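Local atomic coordinates of 1-deoxy-D-xylulose 5-phosphate reductoisomerase (Moraxella catarrhalis, PDB entry 4ZQG), a protein that catalyses the NAD(P)H-dependent rearrangement and reduction of 1-deoxy-D-xylulose 5-phosphate to 2-C-methyl-D-erythritol 4-phosphate, a step of the MEP pathway of isoprenoid synthesis, and binds the inhibitor fosmidomycin. Residues R34-T39 with P56-T61; D64-L69 with I82-E87; D171-H176 with L242-E247; K184-A189 with H261-Y266; K200-A205 with I355-I360. One frame throughout, in Å; residues are numbered along the deposited sequence.

Contact 1 (R34-T39 with P56-T61)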
# COMPACT_ATOMS: atom_id res chain seq x y z
N ARG A 34 -11.52 7.81 26.84
CA ARG A 34 -12.52 8.34 27.75
C ARG A 34 -13.49 9.18 26.92
O ARG A 34 -13.06 10.08 26.22
CB ARG A 34 -11.84 9.23 28.83
CG ARG A 34 -12.81 10.03 29.70
CD ARG A 34 -12.16 10.82 30.85
NE ARG A 34 -11.71 12.15 30.44
CZ ARG A 34 -12.51 13.19 30.22
NH1 ARG A 34 -13.84 13.10 30.36
NH2 ARG A 34 -11.97 14.35 29.84
N ILE A 35 -14.79 8.93 27.02
CA ILE A 35 -15.77 9.77 26.32
C ILE A 35 -16.09 11.02 27.11
O ILE A 35 -16.67 10.96 28.14
CB ILE A 35 -17.10 9.06 26.09
CG1 ILE A 35 -16.92 7.69 25.43
CG2 ILE A 35 -18.01 9.94 25.28
CD1 ILE A 35 -16.02 7.67 24.25
N HIS A 36 -15.70 12.18 26.62
CA HIS A 36 -16.02 13.40 27.29
C HIS A 36 -17.33 13.96 26.77
O HIS A 36 -18.05 14.58 27.53
CB HIS A 36 -14.90 14.37 27.07
CG HIS A 36 -15.15 15.72 27.65
ND1 HIS A 36 -14.85 16.02 28.96
CD2 HIS A 36 -15.64 16.85 27.10
CE1 HIS A 36 -15.16 17.29 29.19
NE2 HIS A 36 -15.61 17.81 28.06
N ALA A 37 -17.65 13.76 25.49
CA ALA A 37 -18.89 14.31 24.96
C ALA A 37 -19.44 13.55 23.79
O ALA A 37 -18.71 12.90 23.11
CB ALA A 37 -18.71 15.76 24.59
N LEU A 38 -20.75 13.64 23.58
CA LEU A 38 -21.45 12.96 22.49
C LEU A 38 -22.53 13.91 22.03
O LEU A 38 -23.04 14.62 22.85
CB LEU A 38 -22.13 11.69 22.98
CG LEU A 38 -21.26 10.64 23.65
CD1 LEU A 38 -22.14 9.57 24.26
CD2 LEU A 38 -20.36 9.99 22.63
N THR A 39 -22.84 13.97 20.75
CA THR A 39 -23.85 14.87 20.26
C THR A 39 -24.74 14.21 19.26
O THR A 39 -24.30 13.32 18.54
CB THR A 39 -23.27 16.09 19.54
OG1 THR A 39 -23.03 15.81 18.14
CG2 THR A 39 -22.01 16.62 20.25
N PRO A 56 -20.98 10.58 29.84
CA PRO A 56 -20.20 11.68 29.32
C PRO A 56 -20.34 12.91 30.18
O PRO A 56 -21.38 13.11 30.79
CB PRO A 56 -20.85 11.96 27.98
CG PRO A 56 -22.22 11.53 28.14
CD PRO A 56 -22.11 10.28 28.95
N VAL A 57 -19.32 13.76 30.17
CA VAL A 57 -19.39 15.01 30.88
C VAL A 57 -20.41 15.94 30.23
O VAL A 57 -21.11 16.62 30.91
CB VAL A 57 -18.00 15.67 31.00
CG1 VAL A 57 -18.09 16.99 31.73
CG2 VAL A 57 -17.06 14.73 31.74
N LYS A 58 -20.51 15.95 28.91
CA LYS A 58 -21.43 16.86 28.21
C LYS A 58 -22.05 16.17 27.05
O LYS A 58 -21.44 15.32 26.43
CB LYS A 58 -20.68 18.09 27.65
CG LYS A 58 -19.64 18.72 28.57
CD LYS A 58 -19.24 20.12 28.10
CE LYS A 58 -18.31 20.78 29.11
NZ LYS A 58 -17.64 21.97 28.56
N ILE A 59 -23.27 16.56 26.72
CA ILE A 59 -23.87 16.16 25.45
C ILE A 59 -24.61 17.37 24.91
O ILE A 59 -24.87 18.32 25.64
CB ILE A 59 -24.84 14.97 25.59
CG1 ILE A 59 -26.05 15.39 26.44
CG2 ILE A 59 -24.10 13.78 26.17
CD1 ILE A 59 -26.93 14.24 26.88
N CYS A 60 -24.92 17.33 23.62
CA CYS A 60 -25.52 18.45 22.93
C CYS A 60 -26.54 17.89 22.00
O CYS A 60 -26.27 16.87 21.36
CB CYS A 60 -24.46 19.19 22.10
SG CYS A 60 -25.07 20.59 21.13
N THR A 61 -27.69 18.55 21.89
CA THR A 61 -28.72 18.15 20.93
C THR A 61 -29.27 19.36 20.21
O THR A 61 -28.76 20.48 20.40
CB THR A 61 -29.86 17.36 21.62
OG1 THR A 61 -30.83 16.93 20.66
CG2 THR A 61 -30.54 18.19 22.67
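This contact joins two parallel strands of a beta-alpha-beta unit in the Rossmann-type domain, with A37 beside K58, L38 beside I59 and T39 beside C60. Helix 44-54 makes the crossover and packs on I35 and L38. The backbone bond from K58 N to H36 O is 3.1 Å. The bond from L38 N to K58 O is weak, at 3.4 Å. On the face of L38 and I59, L38 CB meets I59 CG2 at 4.3 Å. The other face holds A37, T39 and C60, and helix 85-93 covers these three. T39 OG1 is bonded to G13 N, and its side chain lies about 6 Å from the bound NAD. With CG anti to its backbone N (chi1 177°), the H36 ring comes alongside the 56-61 segment. V57 CB makes a CH-pi contact over one ring face, 4.1 Å from the centroid of the H36 ring. H36 NE2 bonds to D95, which also forms a salt bridge with K58 NZ. K58 NZ has a second acid, E91. R34 comes to the edge of the H36 ring, where NH1 and NH2 each make a weak 3.4 Å bond to H36 ND1. Beside it, V57 CG2 lies 3.9 Å from R34 NH1.

Contact 2 (D64-L69 with I82-E87)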
# COMPACT_ATOMS: atom_id res chain seq x y z
N ASP A 64 -34.77 22.28 19.58
CA ASP A 64 -36.08 21.70 19.72
C ASP A 64 -36.14 20.56 20.76
O ASP A 64 -37.20 20.33 21.33
CB ASP A 64 -36.62 21.24 18.35
CG ASP A 64 -37.33 22.38 17.59
OD1 ASP A 64 -36.68 23.03 16.75
OD2 ASP A 64 -38.54 22.64 17.82
N ASN A 65 -35.03 19.88 21.02
CA ASN A 65 -35.03 18.80 22.00
C ASN A 65 -34.33 19.08 23.32
O ASN A 65 -34.26 18.19 24.16
CB ASN A 65 -34.38 17.55 21.42
CG ASN A 65 -35.04 17.08 20.15
OD1 ASN A 65 -34.36 16.69 19.18
ND2 ASN A 65 -36.35 17.11 20.14
N TYR A 66 -33.82 20.28 23.52
CA TYR A 66 -32.96 20.52 24.67
C TYR A 66 -33.73 20.27 25.97
O TYR A 66 -33.26 19.55 26.88
CB TYR A 66 -32.34 21.93 24.56
CG TYR A 66 -31.65 22.37 25.82
CD1 TYR A 66 -32.31 23.19 26.73
CD2 TYR A 66 -30.38 21.94 26.13
CE1 TYR A 66 -31.71 23.58 27.90
CE2 TYR A 66 -29.75 22.34 27.30
CZ TYR A 66 -30.44 23.15 28.18
OH TYR A 66 -29.87 23.58 29.35
N ALA A 67 -34.93 20.84 26.04
CA ALA A 67 -35.78 20.72 27.23
C ALA A 67 -36.12 19.27 27.49
O ALA A 67 -35.89 18.77 28.57
CB ALA A 67 -37.05 21.56 27.10
N GLN A 68 -36.63 18.59 26.47
CA GLN A 68 -37.01 17.19 26.61
C GLN A 68 -35.84 16.33 27.09
O GLN A 68 -35.98 15.48 27.94
CB GLN A 68 -37.56 16.67 25.29
CG GLN A 68 -37.77 15.16 25.21
CD GLN A 68 -37.83 14.69 23.75
OE1 GLN A 68 -37.67 13.51 23.45
NE2 GLN A 68 -38.02 15.63 22.83
N LEU A 69 -34.66 16.59 26.56
CA LEU A 69 -33.54 15.75 26.86
C LEU A 69 -33.03 16.04 28.24
O LEU A 69 -32.59 15.13 28.91
CB LEU A 69 -32.43 15.95 25.80
CG LEU A 69 -31.34 14.92 25.46
CD1 LEU A 69 -29.96 15.47 25.79
CD2 LEU A 69 -31.50 13.54 26.10
N ILE A 82 -25.99 19.25 29.68
CA ILE A 82 -26.67 19.22 28.39
C ILE A 82 -26.47 20.56 27.75
O ILE A 82 -26.45 21.57 28.45
CB ILE A 82 -28.17 18.98 28.52
CG1 ILE A 82 -28.43 17.66 29.23
CG2 ILE A 82 -28.82 18.93 27.15
CD1 ILE A 82 -28.36 17.76 30.74
N LEU A 83 -26.30 20.54 26.41
CA LEU A 83 -26.03 21.72 25.61
C LEU A 83 -26.96 21.68 24.41
O LEU A 83 -27.54 20.64 24.12
CB LEU A 83 -24.58 21.72 25.17
CG LEU A 83 -23.50 21.70 26.24
CD1 LEU A 83 -22.12 21.79 25.61
CD2 LEU A 83 -23.67 22.86 27.21
N SER A 84 -27.11 22.78 23.69
CA SER A 84 -27.89 22.72 22.45
C SER A 84 -27.33 23.57 21.34
O SER A 84 -26.54 24.44 21.58
CB SER A 84 -29.32 23.14 22.72
OG SER A 84 -29.40 24.52 23.00
N GLY A 85 -27.79 23.31 20.13
CA GLY A 85 -27.36 24.06 18.93
C GLY A 85 -25.88 24.22 18.65
O GLY A 85 -25.02 23.58 19.25
N ASP A 86 -25.59 25.08 17.70
CA ASP A 86 -24.24 25.30 17.25
C ASP A 86 -23.36 25.79 18.38
O ASP A 86 -22.17 25.53 18.46
CB ASP A 86 -24.25 26.29 16.09
CG ASP A 86 -25.02 25.75 14.86
OD1 ASP A 86 -26.07 26.33 14.56
OD2 ASP A 86 -24.59 24.76 14.20
N GLU A 87 -23.98 26.49 19.29
CA GLU A 87 -23.28 27.04 20.41
C GLU A 87 -22.71 25.90 21.24
O GLU A 87 -21.57 25.97 21.70
CB GLU A 87 -24.25 27.93 21.21
CG GLU A 87 -24.98 28.98 20.34
CD GLU A 87 -26.44 28.62 19.96
OE1 GLU A 87 -27.37 29.28 20.52
OE2 GLU A 87 -26.68 27.73 19.09
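Y66 and I82 meet because both turn a group anti to the backbone N. In Y66 that group is CG, with chi1 168°. In I82 it is the CG2 methyl, while CG1 lies anti to the carbonyl carbon (chi1 -59°). The two side chains then cross, and I82 CG2 lies 3.5 Å from both CD2 and CE2 of Y66. The methyl comes to the ring at a slant. The same methyl also touches L69, the other side chain of the helix segment that takes part, with I82 CG2 3.9 Å from L69 CD1. I82 CG2 therefore sits between an aromatic ring and a leucine methyl. Further along the strand, the backbone of L83 passes the edge of the Y66 ring. L83 O lies near the ring plane, 3.7 Å from Y66 CD2. S84 packs against the base of the tyrosine, with S84 CB 3.7 Å from Y66 CB.

The contact belongs to the beta-alpha-beta unit of strand 58-61, helix 66-75 and strand 81-84. It sets the first turn of that helix against the edge strand of the parallel sheet. L69 also touches I59 of the neighbouring strand and V44 of helix 44-54. L83 points away from the 64-69 segment, and its side chain touches C60 and helix 85-93.

No hydrogen bond joins the two segments. The contact is made by carbon atoms, and L83 O merely lies near the ring edge. With no directed bond, the position of the helix against the strand here rests largely on the fit of I82 CG2 to the Y66 ring and L69.

Contact 3 (D171-H176 with L242-E247)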
# COMPACT_ATOMS: atom_id res chain seq x y z
N ASP A 171 3.28 16.83 7.88
CA ASP A 171 3.13 18.12 7.20
C ASP A 171 2.77 17.95 5.73
O ASP A 171 3.64 17.62 4.89
CB ASP A 171 4.45 18.88 7.34
CG ASP A 171 4.47 20.16 6.54
OD1 ASP A 171 5.59 20.63 6.21
OD2 ASP A 171 3.38 20.70 6.24
N ASN A 172 1.52 18.22 5.39
CA ASN A 172 1.06 17.94 4.02
C ASN A 172 1.77 18.73 2.90
O ASN A 172 1.67 18.34 1.74
CB ASN A 172 -0.47 18.04 3.89
CG ASN A 172 -1.02 19.45 4.09
OD1 ASN A 172 -0.34 20.35 4.56
ND2 ASN A 172 -2.28 19.63 3.72
N THR A 173 2.47 19.81 3.24
CA THR A 173 3.16 20.63 2.25
C THR A 173 4.45 19.98 1.79
O THR A 173 4.92 20.28 0.70
CB THR A 173 3.51 22.03 2.80
OG1 THR A 173 4.31 21.87 3.97
CG2 THR A 173 2.26 22.78 3.14
N ALA A 174 5.00 19.10 2.62
CA ALA A 174 6.15 18.28 2.29
C ALA A 174 5.96 17.48 1.00
O ALA A 174 6.95 17.08 0.38
CB ALA A 174 6.47 17.32 3.42
N ILE A 175 4.71 17.25 0.59
CA ILE A 175 4.42 16.54 -0.66
C ILE A 175 4.88 17.25 -1.93
O ILE A 175 4.80 16.68 -3.01
CB ILE A 175 2.91 16.30 -0.81
CG1 ILE A 175 2.64 15.15 -1.75
CG2 ILE A 175 2.19 17.55 -1.29
CD1 ILE A 175 1.22 14.66 -1.75
N HIS A 176 5.31 18.50 -1.84
CA HIS A 176 5.79 19.17 -3.05
C HIS A 176 7.28 19.05 -3.19
O HIS A 176 7.81 19.44 -4.20
CB HIS A 176 5.38 20.64 -3.07
CG HIS A 176 3.90 20.85 -2.95
ND1 HIS A 176 3.04 20.65 -4.01
CD2 HIS A 176 3.13 21.22 -1.90
CE1 HIS A 176 1.81 20.91 -3.62
NE2 HIS A 176 1.83 21.25 -2.35
N LEU A 242 -6.74 18.17 1.81
CA LEU A 242 -6.06 17.36 2.81
C LEU A 242 -4.61 17.19 2.46
O LEU A 242 -3.73 17.25 3.32
CB LEU A 242 -6.71 15.99 2.93
CG LEU A 242 -7.90 15.81 3.87
CD1 LEU A 242 -8.38 14.38 3.73
CD2 LEU A 242 -7.49 16.15 5.28
N PHE A 243 -4.37 16.93 1.18
CA PHE A 243 -3.05 16.55 0.75
C PHE A 243 -2.33 17.66 -0.02
O PHE A 243 -1.24 17.46 -0.53
CB PHE A 243 -3.18 15.30 -0.08
CG PHE A 243 -3.86 14.20 0.64
CD1 PHE A 243 -5.03 13.65 0.17
CD2 PHE A 243 -3.33 13.72 1.81
CE1 PHE A 243 -5.66 12.64 0.85
CE2 PHE A 243 -3.93 12.69 2.47
CZ PHE A 243 -5.11 12.17 1.99
N ASP A 244 -2.95 18.83 -0.03
CA ASP A 244 -2.36 20.04 -0.52
C ASP A 244 -1.95 19.98 -2.00
O ASP A 244 -0.88 20.43 -2.36
CB ASP A 244 -1.18 20.44 0.34
CG ASP A 244 -0.81 21.85 0.14
OD1 ASP A 244 0.38 22.13 -0.09
OD2 ASP A 244 -1.74 22.69 0.13
N LEU A 245 -2.87 19.45 -2.82
CA LEU A 245 -2.69 19.30 -4.25
C LEU A 245 -3.82 19.97 -5.02
O LEU A 245 -4.81 20.42 -4.42
CB LEU A 245 -2.73 17.82 -4.58
CG LEU A 245 -1.68 16.93 -3.94
CD1 LEU A 245 -1.96 15.49 -4.30
CD2 LEU A 245 -0.26 17.29 -4.40
N LYS A 246 -3.71 20.01 -6.35
CA LYS A 246 -4.78 20.49 -7.23
C LYS A 246 -5.41 19.32 -7.94
O LYS A 246 -4.86 18.25 -7.94
CB LYS A 246 -4.25 21.47 -8.27
CG LYS A 246 -3.43 22.60 -7.69
CD LYS A 246 -4.30 23.61 -7.02
CE LYS A 246 -3.47 24.74 -6.47
NZ LYS A 246 -4.43 25.73 -5.93
N GLU A 247 -6.57 19.51 -8.53
CA GLU A 247 -7.34 18.38 -9.03
C GLU A 247 -6.66 17.58 -10.13
O GLU A 247 -6.93 16.40 -10.27
CB GLU A 247 -8.76 18.78 -9.48
CG GLU A 247 -8.85 19.89 -10.53
CD GLU A 247 -8.28 19.49 -11.90
OE1 GLU A 247 -8.51 18.34 -12.30
OE2 GLU A 247 -7.63 20.34 -12.58
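H176 and D244 meet through a hydrogen bond from H176 NE2 to D244 OD1, 2.8 Å long. The oxygen lies in the plane of the imidazole, but the ring nitrogen sits above the carboxylate plane. The two planes are 83° apart. A second bond, also 2.8 Å, runs from N172 ND2 to L242 O. It leaves in the amide plane of N172 and meets the carbonyl from above its plane. I175 adds the apolar part of the contact. Its CG2 is 4.0 Å from L245 CD2 and 3.5 Å from F243 O. The same methyl sits over the centre of the H176 ring, 3.8 Å above it, and so backs one ring face.

The next shell shapes the 171-176 loop. D171 OD2 takes T173 OG1 at 2.7 Å and T173 N at 3.3 Å, both from one face of its plane; the second bond forms an Asx turn. K144 holds N172 OD1. D244 is the first residue to leave helix 230-243, with positive phi. Its CB points toward the loop, and CG lies anti to the backbone N (chi1 -162°).

The contact ties this helix end, in the helix that carries the magnesium ligand E235, to the loop after helix 166-170. The nearby carboxylate would probably favour the doubly protonated, charged form of H176.

Contact 4 (K184-A189 with H261-Y266)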
# COMPACT_ATOMS: atom_id res chain seq x y z
N LYS A 184 0.83 11.10 -8.39
CA LYS A 184 -0.57 11.44 -8.33
C LYS A 184 -1.34 10.54 -7.39
O LYS A 184 -0.81 9.51 -6.96
CB LYS A 184 -1.16 11.40 -9.73
CG LYS A 184 -1.18 10.05 -10.41
CD LYS A 184 -2.10 10.13 -11.63
CE LYS A 184 -1.42 10.82 -12.82
NZ LYS A 184 -1.00 9.79 -13.79
N LEU A 185 -2.57 10.94 -7.03
CA LEU A 185 -3.41 10.16 -6.11
C LEU A 185 -4.54 9.56 -6.90
O LEU A 185 -5.05 10.19 -7.80
CB LEU A 185 -3.97 11.04 -5.00
CG LEU A 185 -2.96 11.88 -4.22
CD1 LEU A 185 -3.65 12.65 -3.12
CD2 LEU A 185 -1.87 11.01 -3.62
N TRP A 186 -4.89 8.31 -6.61
CA TRP A 186 -5.99 7.66 -7.32
C TRP A 186 -7.11 7.38 -6.31
O TRP A 186 -6.88 6.69 -5.30
CB TRP A 186 -5.51 6.35 -7.91
CG TRP A 186 -4.67 6.56 -9.07
CD1 TRP A 186 -3.32 6.82 -9.08
CD2 TRP A 186 -5.08 6.58 -10.43
NE1 TRP A 186 -2.90 6.99 -10.35
CE2 TRP A 186 -3.95 6.82 -11.20
CE3 TRP A 186 -6.31 6.38 -11.07
CZ2 TRP A 186 -3.99 6.89 -12.57
CZ3 TRP A 186 -6.33 6.44 -12.46
CH2 TRP A 186 -5.19 6.69 -13.18
N LEU A 187 -8.29 7.96 -6.54
CA LEU A 187 -9.48 7.69 -5.71
C LEU A 187 -10.27 6.58 -6.34
O LEU A 187 -10.67 6.68 -7.48
CB LEU A 187 -10.38 8.93 -5.58
CG LEU A 187 -9.85 10.06 -4.73
CD1 LEU A 187 -10.62 11.32 -5.01
CD2 LEU A 187 -9.93 9.70 -3.29
N THR A 188 -10.51 5.51 -5.59
CA THR A 188 -11.39 4.42 -6.04
C THR A 188 -12.88 4.81 -5.81
O THR A 188 -13.19 5.49 -4.87
CB THR A 188 -11.03 3.12 -5.28
OG1 THR A 188 -10.62 3.45 -3.93
CG2 THR A 188 -9.87 2.46 -5.95
N ALA A 189 -13.76 4.36 -6.68
CA ALA A 189 -15.16 4.64 -6.60
C ALA A 189 -15.94 3.37 -6.91
O ALA A 189 -15.64 2.71 -7.93
CB ALA A 189 -15.52 5.68 -7.63
N HIS A 261 -9.24 0.61 -1.70
CA HIS A 261 -9.83 1.87 -1.29
C HIS A 261 -9.21 3.16 -1.80
O HIS A 261 -9.79 4.22 -1.66
CB HIS A 261 -9.94 1.90 0.23
CG HIS A 261 -10.79 0.79 0.76
ND1 HIS A 261 -10.41 -0.02 1.79
CD2 HIS A 261 -11.98 0.32 0.32
CE1 HIS A 261 -11.35 -0.93 1.99
NE2 HIS A 261 -12.31 -0.74 1.12
N SER A 262 -8.04 3.09 -2.41
CA SER A 262 -7.42 4.19 -3.14
C SER A 262 -5.96 3.86 -3.27
O SER A 262 -5.51 2.88 -2.66
CB SER A 262 -7.63 5.57 -2.48
OG SER A 262 -8.83 6.13 -2.96
N LEU A 263 -5.26 4.63 -4.11
CA LEU A 263 -3.84 4.41 -4.32
C LEU A 263 -3.04 5.70 -4.38
O LEU A 263 -3.59 6.79 -4.64
CB LEU A 263 -3.60 3.57 -5.59
CG LEU A 263 -4.58 2.42 -5.86
CD1 LEU A 263 -5.74 2.89 -6.69
CD2 LEU A 263 -3.90 1.29 -6.60
N VAL A 264 -1.76 5.57 -4.10
CA VAL A 264 -0.81 6.61 -4.32
C VAL A 264 0.25 6.11 -5.28
O VAL A 264 0.97 5.18 -4.99
CB VAL A 264 -0.14 6.99 -3.02
CG1 VAL A 264 0.94 8.01 -3.28
CG2 VAL A 264 -1.18 7.56 -2.08
N GLU A 265 0.32 6.77 -6.43
CA GLU A 265 1.29 6.49 -7.47
C GLU A 265 2.56 7.29 -7.29
O GLU A 265 2.49 8.50 -7.22
CB GLU A 265 0.69 6.85 -8.81
CG GLU A 265 1.66 6.70 -9.96
CD GLU A 265 1.03 6.84 -11.30
OE1 GLU A 265 -0.14 7.30 -11.42
OE2 GLU A 265 1.75 6.49 -12.27
N TYR A 266 3.69 6.60 -7.24
CA TYR A 266 5.03 7.18 -7.14
C TYR A 266 5.80 7.18 -8.49
O TYR A 266 5.45 6.48 -9.44
CB TYR A 266 5.85 6.42 -6.10
CG TYR A 266 5.34 6.60 -4.67
CD1 TYR A 266 5.94 7.50 -3.81
CD2 TYR A 266 4.26 5.87 -4.20
CE1 TYR A 266 5.50 7.66 -2.52
CE2 TYR A 266 3.80 6.03 -2.92
CZ TYR A 266 4.41 6.93 -2.08
OH TYR A 266 3.94 7.12 -0.78
O HOH W 1 -1.03 6.67 -14.43
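Strands 184-189 and 261-266 run antiparallel, their axes 4.7 Å apart and at 164°, with W186 and L263 as a hydrogen-bonded pair. W186 N reaches L263 O at 2.8 Å in a nearly straight bond, and L263 N returns one to W186 O. K184 and E265 form the next hydrogen-bonded pair. Between them L185 faces V264, with L185 CD2 3.8 Å from V264 CG2. On the same face, S262 OG accepts from T188 N at 3.2 Å.

On the opposite face, E265 OE1 draws several groups. W186 NE1 donates to it at 3.0 Å (167°). The oxygen lies in the indole plane, and the donor meets it on the anti side of the carboxylate, somewhat out of its plane. K184 is bent at chi3, which places CE, and at chi4 (103°), which places NZ. K184 NZ forms a salt bridge to E265 OE1 at 3.5 Å. A water bridges the same two atoms, weakly on the lysine side. Beside them, W186 CB packs on L263 CD1 at 3.7 Å.

These strands lie in the middle of the mixed four-stranded sheet. On it L303, L275 and P300 of the second subunit pack against W186, L263 and E265. A189 touches fosmidomycin. E265 is buried at this dimer face, and its indole, ammonium and water partners probably favour an ionised carboxylate.

Contact 5 (K200-A205 with I355-I360)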
# COMPACT_ATOMS: atom_id res chain seq x y z
N LYS A 200 -31.31 5.68 -18.57
CA LYS A 200 -32.76 5.58 -18.53
C LYS A 200 -33.22 5.00 -17.20
O LYS A 200 -34.17 5.50 -16.61
CB LYS A 200 -33.27 4.71 -19.70
CG LYS A 200 -32.96 5.23 -21.12
CD LYS A 200 -31.66 4.67 -21.72
N GLN A 201 -32.55 3.96 -16.72
CA GLN A 201 -32.97 3.31 -15.46
C GLN A 201 -32.64 4.12 -14.18
O GLN A 201 -33.28 3.93 -13.13
CB GLN A 201 -32.40 1.88 -15.38
CG GLN A 201 -33.05 1.01 -14.31
CD GLN A 201 -32.77 -0.48 -14.50
OE1 GLN A 201 -31.97 -0.87 -15.36
NE2 GLN A 201 -33.43 -1.31 -13.69
N MET A 202 -31.65 5.02 -14.26
CA MET A 202 -31.35 5.92 -13.16
C MET A 202 -32.45 6.98 -13.05
O MET A 202 -32.90 7.30 -11.95
CB MET A 202 -30.00 6.63 -13.34
CG MET A 202 -28.75 5.77 -13.32
SD MET A 202 -27.32 6.79 -13.75
CE MET A 202 -26.75 7.43 -12.18
N GLN A 203 -32.85 7.54 -14.21
CA GLN A 203 -34.00 8.45 -14.28
C GLN A 203 -35.14 8.03 -13.33
O GLN A 203 -35.58 8.83 -12.51
CB GLN A 203 -34.52 8.57 -15.74
CG GLN A 203 -33.93 9.72 -16.56
CD GLN A 203 -33.81 9.44 -18.08
OE1 GLN A 203 -34.51 8.61 -18.65
NE2 GLN A 203 -32.89 10.16 -18.73
N ASN A 204 -35.54 6.75 -13.42
CA ASN A 204 -36.73 6.24 -12.72
C ASN A 204 -36.43 5.63 -11.37
O ASN A 204 -37.26 4.93 -10.81
CB ASN A 204 -37.41 5.15 -13.55
CG ASN A 204 -37.74 5.58 -14.96
OD1 ASN A 204 -37.10 6.48 -15.51
ND2 ASN A 204 -38.72 4.92 -15.57
N ALA A 205 -35.23 5.86 -10.86
CA ALA A 205 -34.81 5.26 -9.61
C ALA A 205 -35.74 5.65 -8.45
O ALA A 205 -36.04 6.82 -8.25
CB ALA A 205 -33.38 5.66 -9.29
N ILE A 355 -37.79 15.50 -6.94
CA ILE A 355 -37.10 15.40 -8.23
C ILE A 355 -36.65 13.98 -8.54
O ILE A 355 -36.59 13.12 -7.66
CB ILE A 355 -35.89 16.37 -8.36
CG1 ILE A 355 -34.82 16.07 -7.31
CG2 ILE A 355 -36.35 17.81 -8.23
CD1 ILE A 355 -33.46 16.66 -7.64
N CYS A 356 -36.35 13.77 -9.82
CA CYS A 356 -35.66 12.57 -10.28
C CYS A 356 -34.20 12.48 -9.82
O CYS A 356 -33.57 13.49 -9.53
CB CYS A 356 -35.69 12.54 -11.80
SG CYS A 356 -37.35 12.29 -12.37
N LEU A 357 -33.64 11.28 -9.80
CA LEU A 357 -32.23 11.13 -9.44
C LEU A 357 -31.30 11.90 -10.38
O LEU A 357 -30.41 12.62 -9.90
CB LEU A 357 -31.81 9.66 -9.42
CG LEU A 357 -30.38 9.45 -8.91
CD1 LEU A 357 -30.24 9.86 -7.45
CD2 LEU A 357 -29.97 8.00 -9.13
N THR A 358 -31.52 11.75 -11.69
CA THR A 358 -30.76 12.45 -12.73
C THR A 358 -30.93 13.96 -12.71
O THR A 358 -30.17 14.69 -13.34
CB THR A 358 -31.20 12.00 -14.12
OG1 THR A 358 -32.64 12.01 -14.20
CG2 THR A 358 -30.71 10.60 -14.39
N ASP A 359 -31.96 14.44 -12.03
CA ASP A 359 -32.13 15.87 -11.84
C ASP A 359 -31.07 16.46 -10.90
O ASP A 359 -30.87 17.66 -10.91
CB ASP A 359 -33.55 16.21 -11.33
CG ASP A 359 -34.64 16.14 -12.44
OD1 ASP A 359 -35.84 16.09 -12.04
OD2 ASP A 359 -34.33 16.16 -13.66
N ILE A 360 -30.39 15.66 -10.09
CA ILE A 360 -29.35 16.20 -9.22
C ILE A 360 -28.25 16.87 -10.04
O ILE A 360 -27.70 17.89 -9.64
CB ILE A 360 -28.77 15.14 -8.25
CG1 ILE A 360 -29.88 14.71 -7.26
CG2 ILE A 360 -27.54 15.67 -7.51
CD1 ILE A 360 -29.48 13.75 -6.17
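M202 O is held by A205 N in a 2.9 Å backbone bond, and L357 comes up to the same oxygen with its CB, 3.6 Å from M202 O. The CG of L357 lies anti to its backbone N (chi1 -175°). Its CD2 methyl, one bond further out, rests 4.1 Å from A205 CB. T358 lies next to L357 and meets the helix segment with both branches. T358 CG2 is 4.2 Å from M202 CB. T358 OG1 lies 3.5 Å from Q203 CG, where the two side chains cross at a slant. The contact joins the end of helix 199-203 to the turn that leads from helix 333-351 into helix 359-368, so the part of the chain around helix 199-203 meets the helical C-terminal region. F194 touches M202, A205 and L357 together and backs the apolar side. L357 also packs on F350 of helix 333-351 and on T228 of helix 220-228. No hydrogen bond crosses between the two segments. The turn is tied within itself, as C356 N donates to D359 OD1 at 3.3 Å, from above the carboxylate plane. At the exposed side, C356 CB lies 3.8 Å from Q203 O.

Contacts 1 and 2 belong to consecutive beta-alpha-beta units of the Rossmann-type domain that share strand 58-61. T61 is backbone-bonded to L83 and G85, and I59 packs on L69. Contact 1 is buried and joins strand to strand; contact 2 lies at the surface and joins helix to strand without a hydrogen bond. Contacts 3 and 4 meet on the other part of the chain through L185, which touches F243 and L245. Contact 4 is a buried sheet pairing with a charged cluster at the dimer face. Contact 3 is partly buried and relies on two side-chain bonds. Contact 5 stands apart, its nearest atoms about 12 Å from contact 4. Like contact 2, it lacks hydrogen bonds across its segments.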